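N5-carboxyaminoimidazole ribonucleotide synthetase (Bacillus anthracis, PDB 3QFF) probably catalyses the ATP-dependent carboxylation of aminoimidazole ribonucleotide with bicarbonate, giving N5-carboxyaminoimidazole ribonucleotide in purine biosynthesis. Local coordinates at residues E194-S198 with P230-T234; V211-A215 with Y285-C290. All coordinates share one frame. Residues are numbered along the deposited sequence.

Contact 1 of 2, residues E194-S198 with P230-T234; sequences EKEVS and PARIT. With ADP (adenosine-5'-diphosphate), chain C.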
loop_
_atom_site.group_PDB
_atom_site.type_symbol
_atom_site.label_atom_id
_atom_site.label_comp_id
_atom_site.label_asym_id
_atom_site.label_seq_id
_atom_site.Cartn_x
_atom_site.Cartn_y
_atom_site.Cartn_z
ATOM N N GLU A 194 -21.437 18.255 -19.436
ATOM C CA GLU A 194 -21.767 16.844 -19.527
ATOM C C GLU A 194 -21.222 16.069 -18.309
ATOM O O GLU A 194 -21.978 15.364 -17.646
ATOM C CB GLU A 194 -21.198 16.258 -20.828
ATOM C CG GLU A 194 -21.765 14.884 -21.199
ATOM C CD GLU A 194 -20.973 14.161 -22.290
ATOM O OE1 GLU A 194 -20.338 14.821 -23.151
ATOM O OE2 GLU A 194 -20.995 12.909 -22.293
ATOM N N LYS A 195 -19.922 16.222 -18.027
ATOM C CA LYS A 195 -19.218 15.460 -16.983
ATOM C C LYS A 195 -18.398 16.372 -16.066
ATOM O O LYS A 195 -17.855 17.387 -16.515
ATOM C CB LYS A 195 -18.226 14.477 -17.626
ATOM C CG LYS A 195 -18.796 13.552 -18.693
ATOM C CD LYS A 195 -18.931 12.173 -18.156
ATOM C CE LYS A 195 -19.622 11.230 -19.131
ATOM N NZ LYS A 195 -20.442 10.262 -18.348
ATOM N N GLU A 196 -18.303 16.001 -14.790
ATOM C CA GLU A 196 -17.274 16.550 -13.897
ATOM C C GLU A 196 -16.038 15.661 -13.899
ATOM O O GLU A 196 -16.136 14.439 -13.711
ATOM C CB GLU A 196 -17.792 16.708 -12.480
ATOM C CG GLU A 196 -18.670 17.912 -12.298
ATOM C CD GLU A 196 -19.000 18.153 -10.858
ATOM O OE1 GLU A 196 -19.901 17.463 -10.329
ATOM O OE2 GLU A 196 -18.359 19.038 -10.248
ATOM N N VAL A 197 -14.877 16.265 -14.142
ATOM C CA VAL A 197 -13.637 15.500 -14.207
ATOM C C VAL A 197 -12.561 16.113 -13.312
ATOM O O VAL A 197 -12.608 17.307 -12.998
ATOM C CB VAL A 197 -13.110 15.295 -15.682
ATOM C CG1 VAL A 197 -14.184 14.629 -16.566
ATOM C CG2 VAL A 197 -12.596 16.610 -16.311
ATOM N N SER A 198 -11.609 15.290 -12.879
ATOM C CA SER A 198 -10.472 15.819 -12.145
ATOM C C SER A 198 -9.172 15.133 -12.537
ATOM O O SER A 198 -9.176 13.994 -12.994
ATOM C CB SER A 198 -10.695 15.749 -10.634
ATOM O OG SER A 198 -10.603 14.415 -10.175
ATOM N N PRO A 230 -10.736 4.893 -16.603
ATOM C CA PRO A 230 -10.635 6.165 -17.338
ATOM C C PRO A 230 -11.965 6.911 -17.377
ATOM O O PRO A 230 -13.029 6.288 -17.433
ATOM C CB PRO A 230 -10.225 5.725 -18.755
ATOM C CG PRO A 230 -9.742 4.290 -18.603
ATOM C CD PRO A 230 -10.575 3.735 -17.498
ATOM N N ALA A 231 -11.908 8.236 -17.286
ATOM C CA ALA A 231 -13.115 9.059 -17.446
ATOM C C ALA A 231 -13.752 8.723 -18.796
ATOM O O ALA A 231 -13.048 8.494 -19.774
ATOM C CB ALA A 231 -12.767 10.552 -17.368
ATOM N N ARG A 232 -15.078 8.675 -18.845
ATOM C CA ARG A 232 -15.774 8.317 -20.073
ATOM C C ARG A 232 -15.920 9.545 -20.990
ATOM O O ARG A 232 -17.014 10.092 -21.168
ATOM C CB ARG A 232 -17.119 7.643 -19.760
ATOM C CG ARG A 232 -16.957 6.327 -18.959
ATOM C CD ARG A 232 -18.282 5.744 -18.471
ATOM N NE ARG A 232 -18.924 6.589 -17.469
ATOM C CZ ARG A 232 -20.145 6.386 -16.966
ATOM N NH1 ARG A 232 -20.623 7.225 -16.060
ATOM N NH2 ARG A 232 -20.891 5.348 -17.360
ATOM N N ILE A 233 -14.789 9.972 -21.548
ATOM C CA ILE A 233 -14.717 11.177 -22.364
ATOM C C ILE A 233 -13.832 10.916 -23.582
ATOM O O ILE A 233 -13.097 9.928 -23.612
ATOM C CB ILE A 233 -14.175 12.403 -21.545
ATOM C CG1 ILE A 233 -12.766 12.120 -21.000
ATOM C CG2 ILE A 233 -15.142 12.791 -20.414
ATOM C CD1 ILE A 233 -12.185 13.224 -20.152
ATOM N N THR A 234 -13.905 11.797 -24.585
ATOM C CA THR A 234 -13.085 11.660 -25.791
ATOM C C THR A 234 -11.600 11.793 -25.477
ATOM O O THR A 234 -11.215 12.412 -24.473
ATOM C CB THR A 234 -13.444 12.716 -26.859
ATOM O OG1 THR A 234 -13.113 14.025 -26.371
ATOM C CG2 THR A 234 -14.944 12.663 -27.210
HETATM P PB ADP C . -17.730 22.804 -3.225
HETATM O O1B ADP C . -18.728 22.810 -2.090
HETATM O O2B ADP C . -16.488 23.616 -2.923
HETATM O O3B ADP C . -17.461 21.423 -3.776
HETATM P PA ADP C . -18.197 23.576 -5.998
HETATM O O1A ADP C . -17.326 22.385 -6.345
HETATM O O2A ADP C . -17.816 24.959 -6.472
HETATM O O3A ADP C . -18.480 23.635 -4.401
HETATM O "O5'" ADP C . -19.664 23.295 -6.592
HETATM C "C5'" ADP C . -20.444 22.215 -6.084
HETATM C "C4'" ADP C . -21.252 21.601 -7.217
HETATM O "O4'" ADP C . -22.091 22.604 -7.796
HETATM C "C3'" ADP C . -20.362 21.079 -8.334
HETATM O "O3'" ADP C . -20.120 19.677 -8.188
HETATM C "C2'" ADP C . -21.129 21.396 -9.602
HETATM O "O2'" ADP C . -21.902 20.260 -9.999
HETATM C "C1'" ADP C . -22.074 22.526 -9.225
HETATM N N9 ADP C . -21.592 23.812 -9.803
HETATM C C8 ADP C . -20.771 24.695 -9.196
HETATM N N7 ADP C . -20.525 25.766 -9.991
HETATM C C5 ADP C . -21.200 25.582 -11.138
HETATM C C6 ADP C . -21.376 26.334 -12.406
HETATM N N6 ADP C . -20.766 27.529 -12.607
HETATM N N1 ADP C . -22.171 25.780 -13.356
HETATM C C2 ADP C . -22.784 24.595 -13.176
HETATM N N3 ADP C . -22.666 23.864 -12.053
HETATM C C4 ADP C . -21.905 24.295 -11.013
HETATM O O HOH W 1 -18.509 11.944 -22.972
#
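The hydrophobic part of this contact comes from side chains on one face of the strand. Val197 directs CG1 at the loop, 4.3 Å from Ile233 CD1 and 4.4 Å from Ala231 CB, and two residues earlier Lys195 lays its aliphatic stem along the same surface, its CG 4.1 Å from Ile233 CG2. A beta-branched valine suits the extended strand, while the small Ala231 lets the loop come close, with the CA atoms of Val197 and Ala231 7.2 Å apart.

No direct hydrogen bond joins the segments; instead a water donates to Glu194 OE2 (2.8 Å) and to Arg232 O (3.0 Å). Arg232 is the centre of an inverse gamma turn, closed by a weak bond from Ile233 N to Ala231 O (2.9 Å). Two like charges approach, Lys195 NZ standing 3.8 Å from Arg232 NH1, a pairing made tolerable by Glu216, which forms salt bridges with both.

Alternation sends Glu196 the other way, to the nucleotide: its OE2 accepts a hydrogen bond from ADP O3' (2.8 Å), and its OE1 a weak one from ADP O2' (3.5 Å). A carboxylate is well suited to gripping the two ribose hydroxyls.

Glu194 and Lys195 form a classic beta bulge opposite Ala264 of strand 256-264. Strand 209-220 flanks the other edge of strand 195-203, and its Val214 packs against Val197, Ala231 and Ile233. Strand alternation thus puts this loop on one face of the sheet and ADP on the other. The loop leads from strand 223-229 into helix 235-251, for which Thr234 is the N-cap.

Contact 2 of 2, residues V211-A215 with Y285-C290; sequences VFPVA and YTQDAC
Tyr285 and Phe212, the two residues most buried here, organise the packing of an extended segment against a short helical turn. Residues 211-215 keep extended backbone angles throughout, including Pro213 (phi/psi -67/155). Residues 286-289 form one short helix, with Ala289 N bonded to Tyr285 O at 3.1 Å, and Cys290 leaves helical geometry at -115/163. The nearest CA pairs are Phe212 with Thr286 (8.2 Å) and Ala215 with Tyr285 (8.9 Å).

Tyr285, with chi1 p (77°) and chi2 -90°, points its ring obliquely at the extended segment, with the hydroxyl end at Pro213. Tyr285 CE1 lies 4.1 Å from Ala215 CB, where a methyl is small enough to admit the ring. Tyr285 OH is 2.9 Å from Pro213 O and 3.3 Å from Pro213 CD, and it also comes within 3.5 Å of Phe212 CB. Tyrosine thus joins a long apolar body to a polar tip beside a backbone carbonyl.

Phe212, chi1 m (-79°) and chi2 100°, presents one ring face to Thr286. The methyl CG2 stands 3.8 Å from the ring centroid, 27° off the normal, a CH-pi contact; chi1 p places it there while Thr286 OG1 bonds to Gly283 O. At the ring edge sits Cys290 (chi1 m), its SG 5.1 Å from the centroid and 78° off the normal, a sulfur-aromatic contact. Cys290 SG also touches Pro213 CD at 4.2 Å, closing the apolar cluster.

The whole packs helix 286-289 against an irregular part of strand 209-220, a strand of the antiparallel sheet of the ATP-grasp domain.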
loop_
_atom_site.group_PDB
_atom_site.type_symbol
_atom_site.label_atom_id
_atom_site.label_comp_id
_atom_site.label_asym_id
_atom_site.label_seq_id
_atom_site.Cartn_x
_atom_site.Cartn_y
_atom_site.Cartn_z
ATOM N N VAL A 211 1.576 13.365 -13.960
ATOM C CA VAL A 211 0.138 13.589 -13.979
ATOM C C VAL A 211 -0.571 12.232 -13.960
ATOM O O VAL A 211 -0.170 11.281 -14.660
ATOM C CB VAL A 211 -0.299 14.414 -15.210
ATOM C CG1 VAL A 211 -1.732 14.911 -15.060
ATOM C CG2 VAL A 211 0.633 15.601 -15.397
ATOM N N PHE A 212 -1.596 12.136 -13.134
ATOM C CA PHE A 212 -2.439 10.950 -13.099
ATOM C C PHE A 212 -3.509 11.010 -14.188
ATOM O O PHE A 212 -3.758 12.081 -14.745
ATOM C CB PHE A 212 -3.088 10.805 -11.726
ATOM C CG PHE A 212 -2.174 10.232 -10.703
ATOM C CD1 PHE A 212 -1.535 11.070 -9.779
ATOM C CD2 PHE A 212 -1.928 8.865 -10.671
ATOM C CE1 PHE A 212 -0.683 10.532 -8.805
ATOM C CE2 PHE A 212 -1.075 8.317 -9.695
ATOM C CZ PHE A 212 -0.457 9.148 -8.764
ATOM N N PRO A 213 -4.126 9.859 -14.507
ATOM C CA PRO A 213 -5.151 9.853 -15.566
ATOM C C PRO A 213 -6.384 10.650 -15.152
ATOM O O PRO A 213 -6.658 10.789 -13.949
ATOM C CB PRO A 213 -5.522 8.361 -15.724
ATOM C CG PRO A 213 -4.485 7.589 -14.974
ATOM C CD PRO A 213 -3.858 8.516 -13.963
ATOM N N VAL A 214 -7.130 11.145 -16.135
ATOM C CA VAL A 214 -8.365 11.861 -15.878
ATOM C C VAL A 214 -9.429 10.955 -15.235
ATOM O O VAL A 214 -9.735 9.886 -15.747
ATOM C CB VAL A 214 -8.961 12.502 -17.164
ATOM C CG1 VAL A 214 -10.153 13.384 -16.800
ATOM C CG2 VAL A 214 -7.902 13.310 -17.949
ATOM N N ALA A 215 -10.007 11.418 -14.129
ATOM C CA ALA A 215 -11.092 10.700 -13.466
ATOM C C ALA A 215 -12.400 11.444 -13.696
ATOM O O ALA A 215 -12.441 12.669 -13.610
ATOM C CB ALA A 215 -10.828 10.592 -11.977
ATOM N N TYR A 285 -8.645 6.331 -6.026
ATOM C CA TYR A 285 -8.531 5.227 -6.986
ATOM C C TYR A 285 -7.082 4.803 -7.235
ATOM O O TYR A 285 -6.828 3.643 -7.538
ATOM C CB TYR A 285 -9.184 5.592 -8.327
ATOM C CG TYR A 285 -8.366 6.519 -9.200
ATOM C CD1 TYR A 285 -8.499 7.908 -9.107
ATOM C CD2 TYR A 285 -7.479 6.002 -10.153
ATOM C CE1 TYR A 285 -7.758 8.761 -9.931
ATOM C CE2 TYR A 285 -6.733 6.837 -10.969
ATOM C CZ TYR A 285 -6.882 8.213 -10.861
ATOM O OH TYR A 285 -6.136 9.018 -11.676
ATOM N N THR A 286 -6.144 5.747 -7.127
ATOM C CA THR A 286 -4.738 5.484 -7.454
ATOM C C THR A 286 -4.097 4.437 -6.531
ATOM O O THR A 286 -3.092 3.836 -6.898
ATOM C CB THR A 286 -3.862 6.751 -7.357
ATOM O OG1 THR A 286 -3.941 7.294 -6.025
ATOM C CG2 THR A 286 -4.301 7.786 -8.378
ATOM N N GLN A 287 -4.664 4.254 -5.339
ATOM C CA GLN A 287 -4.139 3.302 -4.355
ATOM C C GLN A 287 -4.139 1.875 -4.854
ATOM O O GLN A 287 -3.301 1.077 -4.446
ATOM C CB GLN A 287 -4.978 3.333 -3.079
ATOM C CG GLN A 287 -4.682 4.504 -2.153
ATOM C CD GLN A 287 -5.453 4.373 -0.869
ATOM O OE1 GLN A 287 -6.689 4.214 -0.870
ATOM N NE2 GLN A 287 -4.735 4.401 0.239
ATOM N N ASP A 288 -5.116 1.539 -5.692
ATOM C CA ASP A 288 -5.243 0.165 -6.171
ATOM C C ASP A 288 -5.058 0.017 -7.679
ATOM O O ASP A 288 -4.709 -1.058 -8.157
ATOM C CB ASP A 288 -6.574 -0.437 -5.683
ATOM C CG ASP A 288 -6.641 -0.524 -4.160
ATOM O OD1 ASP A 288 -5.803 -1.251 -3.574
ATOM O OD2 ASP A 288 -7.509 0.142 -3.542
ATOM N N ALA A 289 -5.249 1.104 -8.421
ATOM C CA ALA A 289 -5.316 1.004 -9.889
ATOM C C ALA A 289 -4.134 1.604 -10.641
ATOM O O ALA A 289 -4.024 1.402 -11.857
ATOM C CB ALA A 289 -6.607 1.612 -10.404
ATOM N N CYS A 290 -3.267 2.343 -9.941
ATOM C CA CYS A 290 -2.111 2.967 -10.588
ATOM C C CYS A 290 -0.805 2.408 -10.076
ATOM O O CYS A 290 -0.736 1.818 -9.005
ATOM C CB CYS A 290 -2.115 4.488 -10.396
ATOM S SG CYS A 290 -3.373 5.324 -11.335
#

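From the N terminus the segments come in the order 194-198, 211-215, 230-234 and 285-290, so the two contacts alternate along the chain and their loops cross. Contact 1 closes a loop of 31 residues made largely of strand; contact 2 closes one of 69 that also takes in helix 235-251. Segment 211-215 is the meeting point: Ala215 O lies 2.8 Å from Ser198 N and Val214 O 3.1 Å from Ala231 N, both probable hydrogen bonds. Strands 195-203 and 209-220 are neighbours in one sheet, which thereby joins the ADP-binding strand, the loop before helix 235-251 and the short helix 286-289.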